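Side-chain contacts in putative oxidoreductase (Bacteroides fragilis NCTC 9343, PDB 3FHL), which probably acts as a nucleotide-dependent oxidoreductase of the Gfo/Idh/MocA family, with a Rossmann-fold NAD-binding domain and a C-terminal alpha/beta domain: residues C[312-315]-C[316-320]; C[329-332]-C[333-336]; C[230-234]-C[235-239]; C[132-135]-C[136-140]. All coordinates share one frame; numbering follows the deposited sequence. Where two conformers were deposited one is given.

Interaction 1 (C[312-315]-C[316-320]); sequences QNIY and EHLCL
The Tyr315 ring meets Cys319 along its CD1-CE1 side and Leu320 near CE2. All of these approaches are oblique to the ring. Cys319 CB comes to 3.5 Å from Tyr315 CE1. Cys319 SG lies 4.6 Å from the centre of the Tyr315 ring and 59° off its normal, a Cys sulfur-aromatic contact. Leu320 CD1 brushes Tyr315 CE2 more loosely. The ring also stacks with His30. The second flat pair is the Gln312 amide and the Glu316 carboxylate, whose planes stand 87° apart. Gln312 NE2 donates to Glu316 OE2 over 3.3 Å, a long bond that uses the anti side of the carboxylate. The Gln312 chain folds at chi2 (66°), which turns its amide along the helix toward Glu316. These are i to i+4 and i to i+5 contacts on helix 309-320, in the C-terminal part of the chain. The helix packs on strands 6-10, 31-37 and 91-95 of the parallel Rossmann sheet. On the side facing the sheet, Ile314 and Leu318 lie side by side and point the same way in the Ile314 conformer given here, with Ile314 CG2 3.8 Å from Leu318 CD1. A water bridges Asn313 ND2, 2.9 Å away, to Glu316 OE1. The Asn313 amide is also held by the loop after the helix, with OD1 bonded to Glu325 N and ND2 to Pro323 O.

Interaction 2 (C[329-332]-C[333-336]); sequences QDIL and NVIR
Residues 329-336 form continuous alpha-helix, and Asn333, Val334, Ile335 and Arg336 each give their N-H to the carbonyl four residues earlier, from Gln329 to Leu332. The same spacing brings the amides of Gln329 and Asn333 together. Gln329 NE2 donates to Asn333 OD1 over 3.1 Å, and the N-H points almost straight at the oxygen (168°). The bond is uneven at its two ends. Asn333 OD1 lies in the amide plane of Gln329, but NE2 sits 41° above the carbonyl plane of Asn333, away from a lone pair. The two side chains cross at about a right angle. A bend at chi2 of Gln329 (64°) turns its amide forward along the helix, to Asn333. The other end of the Asn333 amide is used as well. Its ND2 donates to a water 2.9 Å away, and that water donates to Asp330 OD1 at 3.0 Å. Asp330 OD2 forms a salt bridge with Arg126. Apolar contact follows another side of the helix. Ile331 CD1 lies 4.0 Å from Val334 CB and as far from Val334 CG1. Val334 packs on helix 180-191, while Leu332 faces helix 102-115 of the Rossmann part, so helix 328-347 touches both parts of the chain here. The Asn333 amide thus donates through one end and accepts through the other, which should fix its flip. The carboxylate of Asp330 is shared between a cation and a water, an arrangement consistent with a negative charge.

Interaction 3 (C[230-234]-C[235-239]); sequences TLKAS and YLMRE
Met237 lays its thioether end against Ser234 and Lys232. Its CE methyl is 3.7 Å from Ser234 CB and 3.7 Å from Lys232 CE. The Met237 chain, extended beyond CG, runs back beside the end of strand 228-234. It crosses the lysine chain at about a right angle. The Ser234 hydroxyl makes an ST turn where the chain leaves the strand. Leu236 N donates to Ser234 OG over 3.0 Å, nearly straight at 164°. With OG opposite the backbone N across the CA-CB bond (chi1 179°), the oxygen lies beside the following backbone. A water bonded to Ser234 OG at 2.7 Å donates to Leu236 O at 2.9 Å. Leu236 is thus tied to Ser234 directly through N and by way of the water through O. The strand belongs to the mixed sheet of the C-terminal domain. In the loop after it, Leu236 packs on Val147 of the second subunit, and Arg238 NH1 bonds to Leu250 O of that subunit. Lys232 NZ forms salt bridges with Glu241 and with Glu148 and Glu150 of the second subunit. Three acidic groups round one buried ammonium would probably favour its protonated form, while the Met237 methyl lies against CE of the same lysine.

Interaction 4 (C[132-135]-C[136-140]); sequences LTVR and DILAK
Thr133 and Ile137, like Val134 and Leu138, touch one helical turn apart on helix 129-139, which lies against strands 244-248 and 252-255 of the mixed sheet. The apolar contacts face that sheet. Thr133 CG2 meets Ile137 CD1 at 3.7 Å, and the two side chains pass at a slant. Val134 and Leu138 instead run alongside each other in the same direction, with Val134 CG1 3.9 Å from Leu138 CD1. Ile137 packs further on Tyr253, Leu138 on Leu246, and Val134 on Leu190 of helix 180-191.

The backbone bonds are those of a regular alpha-helix. Asp136, Ile137, Leu138 and Ala139 donate to the carbonyls of Leu132, Thr133, Val134 and Arg135. The bond from Ala139 N to Arg135 O is 2.8 Å long. Lys140 N continues the series to Asp136 O, although Lys140 itself is already outside the helix.

The polar side chains bond both along the helix and to the loop at 300-303. Thr133 OG1 bonds to Ala129 O, one turn back, and to Ile303 N in that loop. Asp136 OD2 bonds to Tyr300 OH, and OD1 makes the salt bridge with Lys140. CG of Asp136 lies opposite the backbone N (chi1 -167°), which puts the carboxylate within reach of both partners. Lys140 NZ reaches Asp136 OD1 at 2.9 Å on its syn side, 26° out of the carboxylate plane.

In the fold
The four contacts are local and separate, with no atoms touching between them. Interaction 4 comes first in the chain, then 3, 1 and 2. Interactions 1 and 3 are the farthest apart, with centres about 36 Å from each other on opposite sides of the chain's centre. Interaction 1 sits against the Rossmann sheet, interaction 3 at the subunit interface. The nearest atoms of interactions 1 and 2 are about 9 Å apart, on consecutive helices. Interaction 2 lies between the two parts of the chain. It shares helix 180-191 as a neighbour with interaction 4, although their centres are about 23 Å apart. Interactions 3 and 4 both belong with the mixed sheet.

Interaction 1 (C[312-315]-C[316-320])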
loop_
_atom_site.group_PDB
_atom_site.type_symbol
_atom_site.label_atom_id
_atom_site.label_comp_id
_atom_site.label_asym_id
_atom_site.label_seq_id
_atom_site.Cartn_x
_atom_site.Cartn_y
_atom_site.Cartn_z
ATOM N N GLN C 312 -8.655 -30.471 -13.418
ATOM C CA GLN C 312 -10.044 -30.599 -13.811
ATOM C C GLN C 312 -10.319 -29.737 -15.044
ATOM O O GLN C 312 -11.000 -30.180 -15.975
ATOM C CB GLN C 312 -10.999 -30.252 -12.661
ATOM C CG GLN C 312 -12.502 -30.446 -12.982
ATOM C CD GLN C 312 -12.905 -31.911 -13.229
ATOM O OE1 GLN C 312 -12.149 -32.844 -12.940
ATOM N NE2 GLN C 312 -14.109 -32.109 -13.771
ATOM N N ASN C 313 -9.753 -28.530 -15.071
ATOM C CA ASN C 313 -9.883 -27.679 -16.244
ATOM C C ASN C 313 -9.240 -28.269 -17.500
ATOM O O ASN C 313 -9.799 -28.154 -18.592
ATOM C CB ASN C 313 -9.338 -26.273 -15.985
ATOM C CG ASN C 313 -9.384 -25.402 -17.232
ATOM O OD1 ASN C 313 -8.350 -24.995 -17.749
ATOM N ND2 ASN C 313 -10.591 -25.151 -17.741
ATOM N N ILE C 314 -8.067 -28.881 -17.339
ATOM C CA ILE C 314 -7.378 -29.518 -18.457
ATOM C C ILE C 314 -8.240 -30.636 -19.044
ATOM O O ILE C 314 -8.387 -30.737 -20.278
ATOM C CB ILE C 314 -5.989 -30.029 -18.040
ATOM C CG1 ILE C 314 -5.047 -28.844 -17.888
ATOM C CG2 ILE C 314 -5.414 -31.049 -19.059
ATOM C CD1 ILE C 314 -3.681 -29.246 -17.535
ATOM N N TYR C 315 -8.845 -31.425 -18.164
ATOM C CA TYR C 315 -9.743 -32.491 -18.581
ATOM C C TYR C 315 -10.931 -31.943 -19.365
ATOM O O TYR C 315 -11.232 -32.433 -20.453
ATOM C CB TYR C 315 -10.212 -33.333 -17.389
ATOM C CG TYR C 315 -11.481 -34.115 -17.689
ATOM C CD1 TYR C 315 -11.451 -35.263 -18.494
ATOM C CD2 TYR C 315 -12.714 -33.686 -17.194
ATOM C CE1 TYR C 315 -12.618 -35.976 -18.774
ATOM C CE2 TYR C 315 -13.884 -34.378 -17.487
ATOM C CZ TYR C 315 -13.829 -35.516 -18.274
ATOM O OH TYR C 315 -14.995 -36.191 -18.546
ATOM N N GLU C 316 -11.589 -30.924 -18.817
ATOM C CA GLU C 316 -12.756 -30.306 -19.459
ATOM C C GLU C 316 -12.422 -29.680 -20.805
ATOM O O GLU C 316 -13.235 -29.680 -21.708
ATOM C CB GLU C 316 -13.438 -29.309 -18.521
ATOM C CG GLU C 316 -14.127 -30.013 -17.365
ATOM C CD GLU C 316 -14.970 -29.103 -16.504
ATOM O OE1 GLU C 316 -15.243 -27.953 -16.912
ATOM O OE2 GLU C 316 -15.362 -29.558 -15.407
ATOM N N HIS C 317 -11.199 -29.196 -20.940
ATOM C CA HIS C 317 -10.713 -28.667 -22.192
ATOM C C HIS C 317 -10.477 -29.754 -23.238
ATOM O O HIS C 317 -10.965 -29.646 -24.363
ATOM C CB HIS C 317 -9.417 -27.897 -21.959
ATOM C CG HIS C 317 -8.781 -27.397 -23.216
ATOM N ND1 HIS C 317 -9.397 -26.489 -24.052
ATOM C CD2 HIS C 317 -7.579 -27.667 -23.774
ATOM C CE1 HIS C 317 -8.597 -26.218 -25.070
ATOM N NE2 HIS C 317 -7.486 -26.918 -24.923
ATOM N N LEU C 318 -9.714 -30.776 -22.861
ATOM C CA LEU C 318 -9.280 -31.823 -23.790
ATOM C C LEU C 318 -10.399 -32.811 -24.140
ATOM O O LEU C 318 -10.477 -33.293 -25.270
ATOM C CB LEU C 318 -8.087 -32.583 -23.209
ATOM C CG LEU C 318 -6.739 -31.870 -23.107
ATOM C CD1 LEU C 318 -5.780 -32.770 -22.375
ATOM C CD2 LEU C 318 -6.180 -31.464 -24.474
ATOM N N CYS C 319 -11.262 -33.098 -23.169
ATOM C CA CYS C 319 -12.302 -34.102 -23.333
ATOM C C CYS C 319 -13.705 -33.548 -23.567
ATOM O O CYS C 319 -14.531 -34.240 -24.157
ATOM C CB CYS C 319 -12.305 -35.055 -22.146
ATOM S SG CYS C 319 -10.774 -35.977 -21.976
ATOM N N LEU C 320 -13.983 -32.322 -23.112
ATOM C CA LEU C 320 -15.322 -31.745 -23.260
ATOM C C LEU C 320 -15.365 -30.430 -24.042
ATOM O O LEU C 320 -16.401 -29.759 -24.074
ATOM C CB LEU C 320 -16.015 -31.577 -21.900
ATOM C CG LEU C 320 -16.157 -32.787 -20.969
ATOM C CD1 LEU C 320 -16.731 -32.360 -19.621
ATOM C CD2 LEU C 320 -17.026 -33.868 -21.589
HETATM O O HOH W 1 -13.210 -26.113 -16.863
#

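Interaction 2 (C[329-332]-C[333-336])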
loop_
_atom_site.group_PDB
_atom_site.type_symbol
_atom_site.label_atom_id
_atom_site.label_comp_id
_atom_site.label_asym_id
_atom_site.label_seq_id
_atom_site.Cartn_x
_atom_site.Cartn_y
_atom_site.Cartn_z
ATOM N N GLN C 329 0.157 -18.237 -23.286
ATOM C CA GLN C 329 0.189 -16.796 -23.593
ATOM C C GLN C 329 -0.023 -15.955 -22.321
ATOM O O GLN C 329 0.526 -14.862 -22.205
ATOM C CB GLN C 329 -0.855 -16.437 -24.651
ATOM C CG GLN C 329 -0.849 -14.987 -25.126
ATOM C CD GLN C 329 0.426 -14.605 -25.840
ATOM O OE1 GLN C 329 0.888 -15.320 -26.732
ATOM N NE2 GLN C 329 1.002 -13.460 -25.464
ATOM N N ASP C 330 -0.795 -16.485 -21.369
ATOM C CA ASP C 330 -1.016 -15.814 -20.081
ATOM C C ASP C 330 0.290 -15.478 -19.355
ATOM O O ASP C 330 0.418 -14.379 -18.835
ATOM C CB ASP C 330 -1.941 -16.625 -19.165
ATOM C CG ASP C 330 -3.397 -16.585 -19.604
ATOM O OD1 ASP C 330 -3.745 -15.841 -20.551
ATOM O OD2 ASP C 330 -4.211 -17.301 -18.989
ATOM N N ILE C 331 1.255 -16.399 -19.342
ATOM C CA ILE C 331 2.535 -16.128 -18.679
ATOM C C ILE C 331 3.416 -15.158 -19.478
ATOM O O ILE C 331 4.206 -14.435 -18.891
ATOM C CB ILE C 331 3.299 -17.412 -18.240
ATOM C CG1 ILE C 331 4.263 -17.130 -17.079
ATOM C CG2 ILE C 331 4.090 -18.016 -19.368
ATOM C CD1 ILE C 331 3.602 -16.646 -15.793
ATOM N N LEU C 332 3.263 -15.122 -20.802
ATOM C CA LEU C 332 4.004 -14.146 -21.590
ATOM C C LEU C 332 3.477 -12.752 -21.285
ATOM O O LEU C 332 4.256 -11.807 -21.184
ATOM C CB LEU C 332 3.916 -14.432 -23.088
ATOM C CG LEU C 332 4.557 -15.704 -23.643
ATOM C CD1 LEU C 332 4.722 -15.491 -25.133
ATOM C CD2 LEU C 332 5.908 -16.033 -23.008
ATOM N N ASN C 333 2.157 -12.644 -21.136
ATOM C CA ASN C 333 1.497 -11.404 -20.729
ATOM C C ASN C 333 1.951 -10.930 -19.351
ATOM O O ASN C 333 2.216 -9.741 -19.140
ATOM C CB ASN C 333 -0.022 -11.592 -20.744
ATOM C CG ASN C 333 -0.584 -11.738 -22.154
ATOM O OD1 ASN C 333 0.131 -11.556 -23.142
ATOM N ND2 ASN C 333 -1.877 -12.055 -22.248
ATOM N N VAL C 334 2.050 -11.878 -18.425
ATOM C CA VAL C 334 2.538 -11.609 -17.075
ATOM C C VAL C 334 3.970 -11.086 -17.105
ATOM O O VAL C 334 4.271 -10.084 -16.459
ATOM C CB VAL C 334 2.409 -12.855 -16.197
ATOM C CG1 VAL C 334 3.214 -12.730 -14.904
ATOM C CG2 VAL C 334 0.954 -13.092 -15.904
ATOM N N ILE C 335 4.820 -11.740 -17.897
ATOM C CA ILE C 335 6.234 -11.371 -18.054
ATOM C C ILE C 335 6.406 -9.987 -18.677
ATOM O O ILE C 335 7.331 -9.261 -18.314
ATOM C CB ILE C 335 7.033 -12.459 -18.826
ATOM C CG1 ILE C 335 7.289 -13.659 -17.914
ATOM C CG2 ILE C 335 8.377 -11.927 -19.366
ATOM C CD1 ILE C 335 7.781 -14.899 -18.651
ATOM N N ARG C 336 5.506 -9.616 -19.585
ATOM C CA ARG C 336 5.508 -8.280 -20.150
ATOM C C ARG C 336 5.308 -7.226 -19.051
ATOM O O ARG C 336 6.040 -6.229 -19.005
ATOM C CB ARG C 336 4.415 -8.138 -21.207
ATOM C CG ARG C 336 4.379 -6.778 -21.887
ATOM C CD ARG C 336 3.427 -6.805 -23.069
ATOM N NE ARG C 336 3.311 -5.515 -23.743
ATOM C CZ ARG C 336 2.224 -5.114 -24.399
ATOM N NH1 ARG C 336 1.152 -5.898 -24.456
ATOM N NH2 ARG C 336 2.202 -3.924 -24.986
HETATM O O HOH W 2 -3.589 -12.918 -20.065
#

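Interaction 3 (C[230-234]-C[235-239])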
loop_
_atom_site.group_PDB
_atom_site.type_symbol
_atom_site.label_atom_id
_atom_site.label_comp_id
_atom_site.label_asym_id
_atom_site.label_seq_id
_atom_site.Cartn_x
_atom_site.Cartn_y
_atom_site.Cartn_z
ATOM N N THR C 230 -3.354 -1.996 -6.821
ATOM C CA THR C 230 -2.044 -2.021 -6.166
ATOM C C THR C 230 -1.628 -3.457 -5.908
ATOM O O THR C 230 -2.358 -4.210 -5.256
ATOM C CB THR C 230 -2.044 -1.286 -4.801
ATOM O OG1 THR C 230 -2.617 0.008 -4.947
ATOM C CG2 THR C 230 -0.637 -1.118 -4.282
ATOM N N LEU C 231 -0.449 -3.830 -6.399
ATOM C CA LEU C 231 0.144 -5.139 -6.103
ATOM C C LEU C 231 1.439 -4.948 -5.318
ATOM O O LEU C 231 2.288 -4.132 -5.687
ATOM C CB LEU C 231 0.396 -5.928 -7.401
ATOM C CG LEU C 231 -0.745 -5.903 -8.435
ATOM C CD1 LEU C 231 -0.291 -6.517 -9.748
ATOM C CD2 LEU C 231 -1.973 -6.658 -7.901
ATOM N N LYS C 232 1.596 -5.695 -4.233
ATOM C CA LYS C 232 2.717 -5.477 -3.329
ATOM C C LYS C 232 3.251 -6.764 -2.761
ATOM O O LYS C 232 2.494 -7.702 -2.539
ATOM C CB LYS C 232 2.263 -4.656 -2.123
ATOM C CG LYS C 232 2.427 -3.184 -2.211
ATOM C CD LYS C 232 2.054 -2.525 -0.870
ATOM C CE LYS C 232 3.260 -2.303 0.021
ATOM N NZ LYS C 232 2.891 -1.369 1.150
ATOM N N ALA C 233 4.549 -6.780 -2.477
ATOM C CA ALA C 233 5.128 -7.820 -1.623
ATOM C C ALA C 233 6.372 -7.302 -0.944
ATOM O O ALA C 233 7.041 -6.421 -1.474
ATOM C CB ALA C 233 5.456 -9.086 -2.410
ATOM N N SER C 234 6.695 -7.872 0.217
ATOM C CA SER C 234 7.851 -7.432 0.978
ATOM C C SER C 234 8.269 -8.532 1.931
ATOM O O SER C 234 7.425 -9.269 2.437
ATOM C CB SER C 234 7.522 -6.159 1.778
ATOM O OG SER C 234 8.645 -5.721 2.542
ATOM N N TYR C 235 9.574 -8.621 2.166
ATOM C CA TYR C 235 10.125 -9.506 3.188
ATOM C C TYR C 235 10.300 -8.815 4.541
ATOM O O TYR C 235 10.809 -9.414 5.483
ATOM C CB TYR C 235 11.454 -10.096 2.722
ATOM C CG TYR C 235 11.311 -11.405 1.980
ATOM C CD1 TYR C 235 10.809 -12.540 2.619
ATOM C CD2 TYR C 235 11.688 -11.514 0.648
ATOM C CE1 TYR C 235 10.691 -13.745 1.948
ATOM C CE2 TYR C 235 11.580 -12.720 -0.032
ATOM C CZ TYR C 235 11.071 -13.827 0.620
ATOM O OH TYR C 235 10.950 -15.017 -0.064
ATOM N N LEU C 236 9.867 -7.562 4.643
ATOM C CA LEU C 236 9.918 -6.859 5.926
ATOM C C LEU C 236 8.577 -6.252 6.302
ATOM O O LEU C 236 8.385 -5.032 6.230
ATOM C CB LEU C 236 11.023 -5.798 5.907
ATOM C CG LEU C 236 12.468 -6.303 5.990
ATOM C CD1 LEU C 236 13.403 -5.087 5.927
ATOM C CD2 LEU C 236 12.711 -7.141 7.264
ATOM N N MET C 237 7.631 -7.125 6.638
ATOM C CA MET C 237 6.311 -6.728 7.118
ATOM C C MET C 237 5.986 -7.623 8.304
ATOM O O MET C 237 5.197 -8.575 8.181
ATOM C CB MET C 237 5.210 -6.864 6.044
ATOM C CG MET C 237 5.300 -5.939 4.851
ATOM S SD MET C 237 3.886 -6.050 3.718
ATOM C CE MET C 237 4.223 -4.655 2.658
ATOM N N ARG C 238 6.606 -7.330 9.448
ATOM C CA ARG C 238 6.414 -8.140 10.659
ATOM C C ARG C 238 4.956 -8.265 11.039
ATOM O O ARG C 238 4.499 -9.339 11.429
ATOM C CB ARG C 238 7.255 -7.650 11.849
ATOM C CG ARG C 238 7.364 -8.740 12.916
ATOM C CD ARG C 238 8.494 -8.545 13.874
ATOM N NE ARG C 238 8.811 -9.812 14.524
ATOM C CZ ARG C 238 9.930 -10.062 15.202
ATOM N NH1 ARG C 238 10.862 -9.134 15.340
ATOM N NH2 ARG C 238 10.120 -11.260 15.739
ATOM N N GLU C 239 4.222 -7.163 10.917
ATOM C CA GLU C 239 2.786 -7.223 11.010
ATOM C C GLU C 239 2.263 -7.118 9.579
ATOM O O GLU C 239 2.506 -6.134 8.883
ATOM C CB GLU C 239 2.238 -6.114 11.897
ATOM C CG GLU C 239 0.714 -6.111 12.022
ATOM C CD GLU C 239 0.161 -7.307 12.791
ATOM O OE1 GLU C 239 0.924 -7.998 13.514
ATOM O OE2 GLU C 239 -1.060 -7.532 12.675
HETATM O O HOH W 3 7.947 -3.446 3.891
#

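Interaction 4 (C[132-135]-C[136-140])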
loop_
_atom_site.group_PDB
_atom_site.type_symbol
_atom_site.label_atom_id
_atom_site.label_comp_id
_atom_site.label_asym_id
_atom_site.label_seq_id
_atom_site.Cartn_x
_atom_site.Cartn_y
_atom_site.Cartn_z
ATOM N N LEU C 132 -10.137 -17.302 -5.192
ATOM C CA LEU C 132 -11.444 -17.878 -5.540
ATOM C C LEU C 132 -12.585 -17.188 -4.800
ATOM O O LEU C 132 -13.659 -16.985 -5.355
ATOM C CB LEU C 132 -11.461 -19.392 -5.253
ATOM C CG LEU C 132 -10.621 -20.269 -6.191
ATOM C CD1 LEU C 132 -10.707 -21.732 -5.749
ATOM C CD2 LEU C 132 -11.085 -20.145 -7.647
ATOM N N THR C 133 -12.347 -16.826 -3.542
ATOM C CA THR C 133 -13.347 -16.113 -2.775
ATOM C C THR C 133 -13.527 -14.703 -3.316
ATOM O O THR C 133 -14.653 -14.244 -3.461
ATOM C CB THR C 133 -12.985 -16.083 -1.286
ATOM O OG1 THR C 133 -12.799 -17.429 -0.820
ATOM C CG2 THR C 133 -14.098 -15.444 -0.497
ATOM N N VAL C 134 -12.420 -14.036 -3.648
ATOM C CA VAL C 134 -12.491 -12.718 -4.315
ATOM C C VAL C 134 -13.348 -12.790 -5.591
ATOM O O VAL C 134 -14.257 -11.992 -5.758
ATOM C CB VAL C 134 -11.072 -12.117 -4.605
ATOM C CG1 VAL C 134 -11.137 -10.932 -5.612
ATOM C CG2 VAL C 134 -10.379 -11.698 -3.294
ATOM N N ARG C 135 -13.094 -13.773 -6.457
ATOM C CA ARG C 135 -13.917 -13.945 -7.673
ATOM C C ARG C 135 -15.416 -14.073 -7.338
ATOM O O ARG C 135 -16.261 -13.456 -7.999
ATOM C CB ARG C 135 -13.447 -15.156 -8.495
ATOM C CG ARG C 135 -12.036 -15.076 -9.070
ATOM C CD ARG C 135 -11.853 -16.104 -10.209
ATOM N NE ARG C 135 -12.080 -15.488 -11.518
ATOM C CZ ARG C 135 -11.270 -15.601 -12.572
ATOM N NH1 ARG C 135 -10.173 -16.359 -12.524
ATOM N NH2 ARG C 135 -11.576 -14.968 -13.697
ATOM N N ASP C 136 -15.722 -14.849 -6.292
ATOM C CA ASP C 136 -17.082 -15.045 -5.789
ATOM C C ASP C 136 -17.765 -13.750 -5.336
ATOM O O ASP C 136 -18.909 -13.489 -5.715
ATOM C CB ASP C 136 -17.073 -16.050 -4.632
ATOM C CG ASP C 136 -18.468 -16.552 -4.271
ATOM O OD1 ASP C 136 -19.189 -16.997 -5.184
ATOM O OD2 ASP C 136 -18.835 -16.522 -3.071
ATOM N N ILE C 137 -17.051 -12.946 -4.542
ATOM C CA ILE C 137 -17.539 -11.647 -4.045
ATOM C C ILE C 137 -17.852 -10.708 -5.213
ATOM O O ILE C 137 -18.881 -10.038 -5.226
ATOM C CB ILE C 137 -16.491 -11.012 -3.084
ATOM C CG1 ILE C 137 -16.592 -11.666 -1.711
ATOM C CG2 ILE C 137 -16.664 -9.492 -2.958
ATOM C CD1 ILE C 137 -15.275 -11.943 -1.106
ATOM N N LEU C 138 -16.967 -10.690 -6.201
ATOM C CA LEU C 138 -17.158 -9.856 -7.388
ATOM C C LEU C 138 -18.306 -10.357 -8.273
ATOM O O LEU C 138 -19.120 -9.556 -8.755
ATOM C CB LEU C 138 -15.853 -9.764 -8.186
ATOM C CG LEU C 138 -14.663 -9.108 -7.460
ATOM C CD1 LEU C 138 -13.404 -9.252 -8.292
ATOM C CD2 LEU C 138 -14.942 -7.645 -7.109
ATOM N N ALA C 139 -18.365 -11.673 -8.476
ATOM C CA ALA C 139 -19.469 -12.326 -9.208
ATOM C C ALA C 139 -20.838 -11.961 -8.621
ATOM O O ALA C 139 -21.794 -11.705 -9.354
ATOM C CB ALA C 139 -19.271 -13.863 -9.212
ATOM N N LYS C 140 -20.901 -11.907 -7.292
ATOM C CA LYS C 140 -22.133 -11.631 -6.559
ATOM C C LYS C 140 -22.415 -10.135 -6.358
ATOM O O LYS C 140 -23.431 -9.776 -5.747
ATOM C CB LYS C 140 -22.097 -12.346 -5.200
ATOM C CG LYS C 140 -22.228 -13.889 -5.266
ATOM C CD LYS C 140 -22.104 -14.517 -3.869
ATOM C CE LYS C 140 -22.527 -15.995 -3.841
ATOM N NZ LYS C 140 -22.028 -16.804 -4.990
#